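Nucleoprotein (PDB 6M7D) forms the helical nucleocapsid by binding the viral RNA, six nucleotides per subunit, protecting the genome and presenting it as template for transcription and replication. Local coordinates at residues A[35-40]-A[99-104]; A[152-157]-A[206-211]; A[290-295]-A[328-333]. All blocks are in the same frame, centred on the assembly; numbering follows the deposited sequence.

Contact 1: residues A[35-40]-A[99-104]; sequences VSVFVL and VKYVIY
Strands 35-40 and 99-104 run parallel, side by side, in a mixed sheet. Their N-to-C directions differ by 33°, the twist between the pair. Five backbone bonds join them, and Val35, Val37 and Val39 supply every bonding group on the first strand. Val35 N donates to Lys100 O at 2.8 Å, and Val35 O accepts from Val102 N. Val37 repeats the pattern with Val102 O and Tyr104 N. Val39 N closes the row on Tyr104 O at 2.7 Å. Most of these bonds run nearly along the C=O axis, but Val37 N lies above the carbonyl plane of Val102.

Tyr104 can be followed outward. Its CB lies 3.5 Å from Phe38 CD1. The ring begins anti to the carbonyl carbon (chi1 -71°), so it rises beside Phe38 and both side chains point the same way. Tyr104 CD2 then meets Phe38 CE1 at 3.6 Å. The ring planes stand at 86° to each other. Farther out, Tyr104 CZ has Ser36 OG as a looser neighbour at 4.4 Å.

The opposite face carries Val35, Val37, Tyr101 and Ile103. Val37 CG2 reaches Tyr101 CD1 at 3.4 Å, while Val35 CB lies at the edge of the Tyr101 ring. Helix 86-93 packs against Val37 and Ile103. Ser77 on helix 68-80 bonds to Phe38 N through its hydroxyl. Parallel neighbouring strands linked through helices, here 47-62, 68-80 and 86-93, are the mark of a beta-alpha-beta crossover.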
loop_
_atom_site.group_PDB
_atom_site.type_symbol
_atom_site.label_atom_id
_atom_site.label_comp_id
_atom_site.label_asym_id
_atom_site.label_seq_id
_atom_site.Cartn_x
_atom_site.Cartn_y
_atom_site.Cartn_z
ATOM N N VAL A 35 13.657 -19.473 -2.460
ATOM C CA VAL A 35 14.143 -18.370 -1.646
ATOM C C VAL A 35 14.449 -18.877 -0.247
ATOM O O VAL A 35 13.637 -19.583 0.360
ATOM C CB VAL A 35 13.125 -17.217 -1.601
ATOM C CG1 VAL A 35 13.753 -16.024 -0.983
ATOM C CG2 VAL A 35 12.646 -16.882 -2.996
ATOM N N SER A 36 15.620 -18.509 0.264
ATOM C CA SER A 36 16.027 -18.866 1.614
ATOM C C SER A 36 15.480 -17.833 2.587
ATOM O O SER A 36 15.777 -16.641 2.467
ATOM C CB SER A 36 17.548 -18.945 1.721
ATOM O OG SER A 36 18.097 -19.694 0.656
ATOM N N VAL A 37 14.683 -18.291 3.543
ATOM C CA VAL A 37 14.151 -17.455 4.610
ATOM C C VAL A 37 14.739 -17.942 5.922
ATOM O O VAL A 37 14.681 -19.137 6.228
ATOM C CB VAL A 37 12.615 -17.491 4.646
ATOM C CG1 VAL A 37 12.106 -16.684 5.816
ATOM C CG2 VAL A 37 12.065 -16.950 3.366
ATOM N N PHE A 38 15.297 -17.024 6.696
ATOM C CA PHE A 38 15.999 -17.353 7.926
ATOM C C PHE A 38 15.146 -16.951 9.116
ATOM O O PHE A 38 14.825 -15.771 9.285
ATOM C CB PHE A 38 17.358 -16.662 7.965
ATOM C CG PHE A 38 18.190 -16.931 6.759
ATOM C CD1 PHE A 38 19.033 -18.019 6.720
ATOM C CD2 PHE A 38 18.115 -16.110 5.654
ATOM C CE1 PHE A 38 19.792 -18.276 5.606
ATOM C CE2 PHE A 38 18.874 -16.365 4.541
ATOM C CZ PHE A 38 19.713 -17.447 4.517
ATOM N N VAL A 39 14.779 -17.931 9.932
ATOM C CA VAL A 39 13.997 -17.712 11.139
ATOM C C VAL A 39 14.912 -17.913 12.334
ATOM O O VAL A 39 15.935 -18.595 12.229
ATOM C CB VAL A 39 12.781 -18.649 11.198
ATOM C CG1 VAL A 39 11.969 -18.525 9.928
ATOM C CG2 VAL A 39 13.219 -20.076 11.402
ATOM N N LEU A 40 14.567 -17.291 13.455
ATOM C CA LEU A 40 15.375 -17.439 14.657
ATOM C C LEU A 40 14.886 -18.616 15.482
ATOM O O LEU A 40 13.712 -18.686 15.853
ATOM C CB LEU A 40 15.329 -16.167 15.496
ATOM C CG LEU A 40 15.772 -14.870 14.835
ATOM C CD1 LEU A 40 16.151 -13.860 15.894
ATOM C CD2 LEU A 40 16.923 -15.128 13.903
ATOM N N VAL A 99 7.157 -18.008 -5.508
ATOM C CA VAL A 99 8.446 -18.573 -4.999
ATOM C C VAL A 99 8.199 -19.655 -3.942
ATOM O O VAL A 99 7.079 -19.727 -3.403
ATOM C CB VAL A 99 9.353 -17.473 -4.410
ATOM C CG1 VAL A 99 10.042 -16.634 -5.475
ATOM C CG2 VAL A 99 8.610 -16.593 -3.419
ATOM N N LYS A 100 9.225 -20.479 -3.701
ATOM C CA LYS A 100 9.225 -21.505 -2.672
ATOM C C LYS A 100 10.178 -21.072 -1.572
ATOM O O LYS A 100 11.370 -20.871 -1.823
ATOM C CB LYS A 100 9.644 -22.861 -3.235
ATOM C CG LYS A 100 9.327 -24.020 -2.318
ATOM C CD LYS A 100 10.164 -25.235 -2.658
ATOM C CE LYS A 100 11.635 -24.988 -2.380
ATOM N NZ LYS A 100 12.433 -26.235 -2.488
ATOM N N TYR A 101 9.654 -20.913 -0.365
ATOM C CA TYR A 101 10.433 -20.444 0.771
ATOM C C TYR A 101 11.101 -21.636 1.437
ATOM O O TYR A 101 10.422 -22.568 1.874
ATOM C CB TYR A 101 9.549 -19.696 1.765
ATOM C CG TYR A 101 9.135 -18.325 1.296
ATOM C CD1 TYR A 101 10.048 -17.470 0.706
ATOM C CD2 TYR A 101 7.834 -17.889 1.440
ATOM C CE1 TYR A 101 9.677 -16.220 0.281
ATOM C CE2 TYR A 101 7.454 -16.642 1.015
ATOM C CZ TYR A 101 8.376 -15.812 0.436
ATOM O OH TYR A 101 7.996 -14.564 0.010
ATOM N N VAL A 102 12.426 -21.609 1.500
ATOM C CA VAL A 102 13.205 -22.618 2.203
ATOM C C VAL A 102 13.597 -22.022 3.543
ATOM O O VAL A 102 14.441 -21.126 3.612
ATOM C CB VAL A 102 14.438 -23.048 1.401
ATOM C CG1 VAL A 102 14.948 -24.381 1.902
ATOM C CG2 VAL A 102 14.097 -23.135 -0.056
ATOM N N ILE A 103 12.984 -22.514 4.609
ATOM C CA ILE A 103 13.160 -21.922 5.927
ATOM C C ILE A 103 14.439 -22.457 6.553
ATOM O O ILE A 103 14.575 -23.663 6.782
ATOM C CB ILE A 103 11.947 -22.201 6.822
ATOM C CG1 ILE A 103 10.711 -21.515 6.246
ATOM C CG2 ILE A 103 12.214 -21.723 8.225
ATOM C CD1 ILE A 103 9.449 -21.866 6.959
ATOM N N TYR A 104 15.377 -21.561 6.820
ATOM C CA TYR A 104 16.591 -21.867 7.555
ATOM C C TYR A 104 16.459 -21.309 8.963
ATOM O O TYR A 104 15.733 -20.342 9.194
ATOM C CB TYR A 104 17.820 -21.263 6.876
ATOM C CG TYR A 104 18.243 -21.919 5.579
ATOM C CD1 TYR A 104 17.357 -22.669 4.827
ATOM C CD2 TYR A 104 19.540 -21.783 5.109
ATOM C CE1 TYR A 104 17.748 -23.261 3.649
ATOM C CE2 TYR A 104 19.940 -22.374 3.933
ATOM C CZ TYR A 104 19.040 -23.112 3.207
ATOM O OH TYR A 104 19.432 -23.704 2.031
#

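Contact 2: residues A[152-157]-A[206-211]; sequences ADPDTL and KGALVF
The flat groups are the Pro154 ring and the peptide after Ala152, and both meet the methyl of Ala208. The methyl lies over one face of the proline ring, with Ala208 CB 4.1 Å from Pro154 N and 4.3 Å from Pro154 CD. It meets the peptide at its oxygen end: Ala152 O is 3.3 Å from the same CB, which lies beyond the oxygen, roughly along the C=O direction. The third neighbour of this methyl is Leu157 CD1, at 3.6 Å. Ala208 thus fits against the start of helix 154-160.

Leu157 does most of the remaining packing. Its CG is anti to the carbonyl carbon (chi1 -77°), which aims the two methyls at the 206-211 loop. CD1 also touches Lys206 CB at 3.6 Å, and CD2 lies 3.9 Å from Lys206 CG. Only the base of the lysine takes part. The chain bends at chi2 (75°) and carries NZ away to the carbonyl oxygen of Gly203, with a cation-pi contact to Tyr161.

The contact is mainly apolar packing at the surface. It sets the first turn of helix 154-160 against the loop between helices 188-202 and 213-225. Farther along that loop, Leu209 and Phe211 rest on helix 163-181, and Phe211 also touches helices 188-202 and 213-225.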
loop_
_atom_site.group_PDB
_atom_site.type_symbol
_atom_site.label_atom_id
_atom_site.label_comp_id
_atom_site.label_asym_id
_atom_site.label_seq_id
_atom_site.Cartn_x
_atom_site.Cartn_y
_atom_site.Cartn_z
ATOM N N ALA A 152 20.072 9.258 20.351
ATOM C CA ALA A 152 20.221 8.085 21.243
ATOM C C ALA A 152 20.672 6.880 20.411
ATOM O O ALA A 152 20.110 6.667 19.320
ATOM C CB ALA A 152 18.910 7.812 21.939
ATOM N N ASP A 153 21.632 6.112 20.938
ATOM C CA ASP A 153 22.182 4.920 20.237
ATOM C C ASP A 153 21.150 3.786 20.221
ATOM O O ASP A 153 20.270 3.766 21.106
ATOM C CB ASP A 153 23.529 4.486 20.821
ATOM C CG ASP A 153 24.664 5.439 20.490
ATOM O OD1 ASP A 153 24.424 6.390 19.720
ATOM O OD2 ASP A 153 25.779 5.223 21.006
ATOM N N PRO A 154 21.208 2.854 19.244
ATOM C CA PRO A 154 20.251 1.747 19.167
ATOM C C PRO A 154 20.346 0.853 20.412
ATOM O O PRO A 154 19.318 0.418 20.896
ATOM C CB PRO A 154 20.673 0.975 17.908
ATOM C CG PRO A 154 22.117 1.372 17.691
ATOM C CD PRO A 154 22.203 2.805 18.173
ATOM N N ASP A 155 21.569 0.606 20.893
ATOM C CA ASP A 155 21.767 -0.248 22.095
ATOM C C ASP A 155 21.074 0.416 23.290
ATOM O O ASP A 155 20.388 -0.300 24.045
ATOM C CB ASP A 155 23.256 -0.478 22.364
ATOM C CG ASP A 155 23.521 -1.593 23.362
ATOM O OD1 ASP A 155 24.689 -1.747 23.770
ATOM O OD2 ASP A 155 22.558 -2.298 23.719
ATOM N N THR A 156 21.225 1.738 23.431
ATOM C CA THR A 156 20.564 2.484 24.536
ATOM C C THR A 156 19.046 2.390 24.354
ATOM O O THR A 156 18.344 2.139 25.352
ATOM C CB THR A 156 21.032 3.945 24.568
ATOM O OG1 THR A 156 22.441 3.950 24.795
ATOM C CG2 THR A 156 20.339 4.758 25.639
ATOM N N LEU A 157 18.577 2.543 23.111
ATOM C CA LEU A 157 17.160 2.454 22.786
ATOM C C LEU A 157 16.637 1.038 22.960
ATOM O O LEU A 157 15.460 0.851 23.276
ATOM C CB LEU A 157 16.913 2.926 21.357
ATOM C CG LEU A 157 16.932 4.431 21.112
ATOM C CD1 LEU A 157 16.692 4.711 19.650
ATOM C CD2 LEU A 157 15.890 5.125 21.959
ATOM N N LYS A 206 11.971 5.438 16.465
ATOM C CA LYS A 206 12.906 6.375 17.060
ATOM C C LYS A 206 13.952 6.789 16.032
ATOM O O LYS A 206 14.093 6.181 14.974
ATOM C CB LYS A 206 13.570 5.767 18.290
ATOM C CG LYS A 206 12.943 6.191 19.593
ATOM C CD LYS A 206 11.623 5.496 19.810
ATOM C CE LYS A 206 10.997 5.917 21.116
ATOM N NZ LYS A 206 9.755 5.155 21.379
ATOM N N GLY A 207 14.700 7.841 16.365
ATOM C CA GLY A 207 15.603 8.433 15.393
ATOM C C GLY A 207 16.729 7.518 14.959
ATOM O O GLY A 207 17.287 7.690 13.875
ATOM N N ALA A 208 17.074 6.531 15.786
ATOM C CA ALA A 208 18.215 5.682 15.471
ATOM C C ALA A 208 17.867 4.607 14.453
ATOM O O ALA A 208 18.765 4.049 13.816
ATOM C CB ALA A 208 18.760 5.041 16.743
ATOM N N LEU A 209 16.584 4.293 14.289
ATOM C CA LEU A 209 16.157 3.243 13.380
ATOM C C LEU A 209 15.341 3.774 12.213
ATOM O O LEU A 209 14.577 3.018 11.609
ATOM C CB LEU A 209 15.360 2.182 14.133
ATOM C CG LEU A 209 16.129 1.378 15.176
ATOM C CD1 LEU A 209 15.155 0.586 16.000
ATOM C CD2 LEU A 209 17.140 0.459 14.523
ATOM N N VAL A 210 15.483 5.055 11.885
ATOM C CA VAL A 210 14.760 5.629 10.759
ATOM C C VAL A 210 15.517 5.319 9.477
ATOM O O VAL A 210 16.666 5.736 9.312
ATOM C CB VAL A 210 14.576 7.139 10.941
ATOM C CG1 VAL A 210 14.082 7.765 9.662
ATOM C CG2 VAL A 210 13.614 7.410 12.062
ATOM N N PHE A 211 14.872 4.600 8.561
ATOM C CA PHE A 211 15.501 4.241 7.296
ATOM C C PHE A 211 16.063 5.471 6.599
ATOM O O PHE A 211 15.466 6.549 6.626
ATOM C CB PHE A 211 14.491 3.569 6.365
ATOM C CG PHE A 211 14.110 2.182 6.765
ATOM C CD1 PHE A 211 14.699 1.562 7.845
ATOM C CD2 PHE A 211 13.154 1.494 6.052
ATOM C CE1 PHE A 211 14.334 0.292 8.206
ATOM C CE2 PHE A 211 12.793 0.225 6.407
ATOM C CZ PHE A 211 13.381 -0.375 7.485
#

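Contact 3: residues A[290-295]-A[328-333]; sequences RPDINK and NYPALW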
loop_
_atom_site.group_PDB
_atom_site.type_symbol
_atom_site.label_atom_id
_atom_site.label_comp_id
_atom_site.label_asym_id
_atom_site.label_seq_id
_atom_site.Cartn_x
_atom_site.Cartn_y
_atom_site.Cartn_z
ATOM N N ARG A 290 -23.378 8.258 -18.675
ATOM C CA ARG A 290 -24.296 7.162 -18.371
ATOM C C ARG A 290 -23.663 5.792 -18.575
ATOM O O ARG A 290 -23.740 4.957 -17.656
ATOM C CB ARG A 290 -25.576 7.332 -19.187
ATOM C CG ARG A 290 -26.616 6.297 -18.903
ATOM C CD ARG A 290 -27.927 6.933 -18.549
ATOM N NE ARG A 290 -28.747 6.030 -17.756
ATOM C CZ ARG A 290 -29.852 6.395 -17.120
ATOM N NH1 ARG A 290 -30.537 5.505 -16.419
ATOM N NH2 ARG A 290 -30.271 7.647 -17.188
ATOM N N PRO A 291 -23.041 5.479 -19.717
ATOM C CA PRO A 291 -22.367 4.182 -19.816
ATOM C C PRO A 291 -21.229 4.041 -18.832
ATOM O O PRO A 291 -20.979 2.942 -18.328
ATOM C CB PRO A 291 -21.880 4.154 -21.270
ATOM C CG PRO A 291 -21.830 5.559 -21.676
ATOM C CD PRO A 291 -22.939 6.225 -20.982
ATOM N N ASP A 292 -20.551 5.140 -18.511
ATOM C CA ASP A 292 -19.477 5.093 -17.529
ATOM C C ASP A 292 -20.010 4.947 -16.115
ATOM O O ASP A 292 -19.354 4.338 -15.274
ATOM C CB ASP A 292 -18.613 6.334 -17.666
ATOM C CG ASP A 292 -17.983 6.441 -19.028
ATOM O OD1 ASP A 292 -17.820 5.395 -19.688
ATOM O OD2 ASP A 292 -17.647 7.560 -19.448
ATOM N N ILE A 293 -21.207 5.458 -15.843
ATOM C CA ILE A 293 -21.838 5.212 -14.550
ATOM C C ILE A 293 -22.237 3.748 -14.423
ATOM O O ILE A 293 -22.092 3.147 -13.357
ATOM C CB ILE A 293 -23.035 6.158 -14.354
ATOM C CG1 ILE A 293 -22.554 7.527 -13.887
ATOM C CG2 ILE A 293 -24.008 5.604 -13.349
ATOM C CD1 ILE A 293 -23.471 8.653 -14.260
ATOM N N ASN A 294 -22.723 3.142 -15.510
ATOM C CA ASN A 294 -23.000 1.706 -15.481
ATOM C C ASN A 294 -21.726 0.899 -15.267
ATOM O O ASN A 294 -21.712 -0.074 -14.498
ATOM C CB ASN A 294 -23.679 1.273 -16.777
ATOM C CG ASN A 294 -25.011 1.933 -16.985
ATOM O OD1 ASN A 294 -25.676 2.323 -16.033
ATOM N ND2 ASN A 294 -25.415 2.060 -18.242
ATOM N N LYS A 295 -20.656 1.274 -15.965
ATOM C CA LYS A 295 -19.365 0.635 -15.765
ATOM C C LYS A 295 -18.921 0.736 -14.318
ATOM O O LYS A 295 -18.462 -0.246 -13.734
ATOM C CB LYS A 295 -18.326 1.266 -16.688
ATOM C CG LYS A 295 -16.988 0.562 -16.697
ATOM C CD LYS A 295 -17.060 -0.746 -17.451
ATOM C CE LYS A 295 -15.720 -1.465 -17.435
ATOM N NZ LYS A 295 -15.363 -2.002 -16.093
ATOM N N ASN A 328 -11.453 2.829 -18.795
ATOM C CA ASN A 328 -12.695 2.121 -19.048
ATOM C C ASN A 328 -13.921 2.966 -18.763
ATOM O O ASN A 328 -15.017 2.613 -19.205
ATOM C CB ASN A 328 -12.763 0.843 -18.209
ATOM C CG ASN A 328 -11.412 0.185 -18.042
ATOM O OD1 ASN A 328 -10.960 -0.566 -18.898
ATOM N ND2 ASN A 328 -10.764 0.466 -16.935
ATOM N N TYR A 329 -13.766 4.067 -18.034
ATOM C CA TYR A 329 -14.854 5.011 -17.781
ATOM C C TYR A 329 -14.302 6.424 -17.902
ATOM O O TYR A 329 -14.349 7.209 -16.958
ATOM C CB TYR A 329 -15.486 4.766 -16.409
ATOM C CG TYR A 329 -14.488 4.539 -15.291
ATOM C CD1 TYR A 329 -13.875 3.309 -15.119
ATOM C CD2 TYR A 329 -14.154 5.557 -14.417
ATOM C CE1 TYR A 329 -12.967 3.110 -14.130
ATOM C CE2 TYR A 329 -13.250 5.362 -13.426
ATOM C CZ TYR A 329 -12.662 4.139 -13.282
ATOM O OH TYR A 329 -11.755 3.933 -12.286
ATOM N N PRO A 330 -13.789 6.789 -19.081
ATOM C CA PRO A 330 -12.983 8.015 -19.171
ATOM C C PRO A 330 -13.780 9.298 -19.048
ATOM O O PRO A 330 -13.238 10.290 -18.558
ATOM C CB PRO A 330 -12.324 7.898 -20.552
ATOM C CG PRO A 330 -12.692 6.573 -21.069
ATOM C CD PRO A 330 -13.926 6.151 -20.395
ATOM N N ALA A 331 -15.036 9.331 -19.482
ATOM C CA ALA A 331 -15.807 10.561 -19.369
ATOM C C ALA A 331 -16.214 10.816 -17.927
ATOM O O ALA A 331 -16.095 11.938 -17.425
ATOM C CB ALA A 331 -17.033 10.508 -20.275
ATOM N N LEU A 332 -16.698 9.781 -17.244
ATOM C CA LEU A 332 -17.016 9.916 -15.831
ATOM C C LEU A 332 -15.767 10.188 -15.016
ATOM O O LEU A 332 -15.800 10.963 -14.060
ATOM C CB LEU A 332 -17.722 8.662 -15.332
ATOM C CG LEU A 332 -18.288 8.704 -13.919
ATOM C CD1 LEU A 332 -19.277 9.837 -13.764
ATOM C CD2 LEU A 332 -18.917 7.389 -13.598
ATOM N N TRP A 333 -14.647 9.582 -15.397
ATOM C CA TRP A 333 -13.399 9.841 -14.697
ATOM C C TRP A 333 -12.930 11.273 -14.901
ATOM O O TRP A 333 -12.457 11.905 -13.961
ATOM C CB TRP A 333 -12.320 8.866 -15.147
ATOM C CG TRP A 333 -10.981 9.190 -14.580
ATOM C CD1 TRP A 333 -10.542 8.913 -13.332
ATOM C CD2 TRP A 333 -9.915 9.874 -15.237
ATOM N NE1 TRP A 333 -9.265 9.367 -13.166
ATOM C CE2 TRP A 333 -8.855 9.961 -14.326
ATOM C CE3 TRP A 333 -9.751 10.415 -16.512
ATOM C CZ2 TRP A 333 -7.652 10.569 -14.643
ATOM C CZ3 TRP A 333 -8.558 11.011 -16.823
ATOM C CH2 TRP A 333 -7.524 11.087 -15.894
#
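Asp292 holds its carboxylate carbon anti to its own carbonyl carbon (chi1 -61°), so the group projects from helix 290-305 at the start of helix 330-343. Tyr329, the N-cap residue, has its ring in the crowded position between N and carbonyl carbon (chi1 44°). The ring turns away while its CB stays 3.7 Å from Asp292 CB. Leu332 extends CG anti to its N and brings its methyls over the first helix.

One carboxylate oxygen does the polar work. Asp292 OD2 accepts from Leu332 N at 3.3 Å, with 153° at the hydrogen, and is met from above the carboxylate plane. Ala331 N adds a weak bond to OD2 at 3.2 Å. The acid is buried. Its charge faces the amino end of a helix, a setting that would favour the ionised form.

Apolar contacts flank it. Leu332 CD2 meets Ile293 CG1 at 3.7 Å, the two side chains crossing at about a right angle. On the other flank the bent Lys295 places CE 3.8 Å from Asn328 CB.

RNA-binding Tyr356 lies close to Pro330 and meets the ring of Trp333. Tyr329 OH bonds to Phe324 O. The Tyr329 ring touches Leu296 and Leu299 of helix 290-305 and also helix 267-277. Leu332 likewise packs on both, so the start of helix 330-343 is set against these two helices.

The three contacts follow one another along the chain and share no helix or strand. Contacts 1 and 2 have centres 28 Å apart. Contact 3 lies across the chain's centre from both, 46 and 50 Å away centre to centre. Contact 1 is partly buried and joins two strands through their backbones. Contact 2 is at the surface and fits a helix start to a loop mainly by apolar packing, with a carbonyl oxygen against a methyl. Contact 3 is also partly buried, but there a side-chain carboxylate meets backbone N-H groups at a helix start. It is the nearest to the RNA, about 6 Å by closest atoms, against about 21 and 16 Å for contacts 1 and 2.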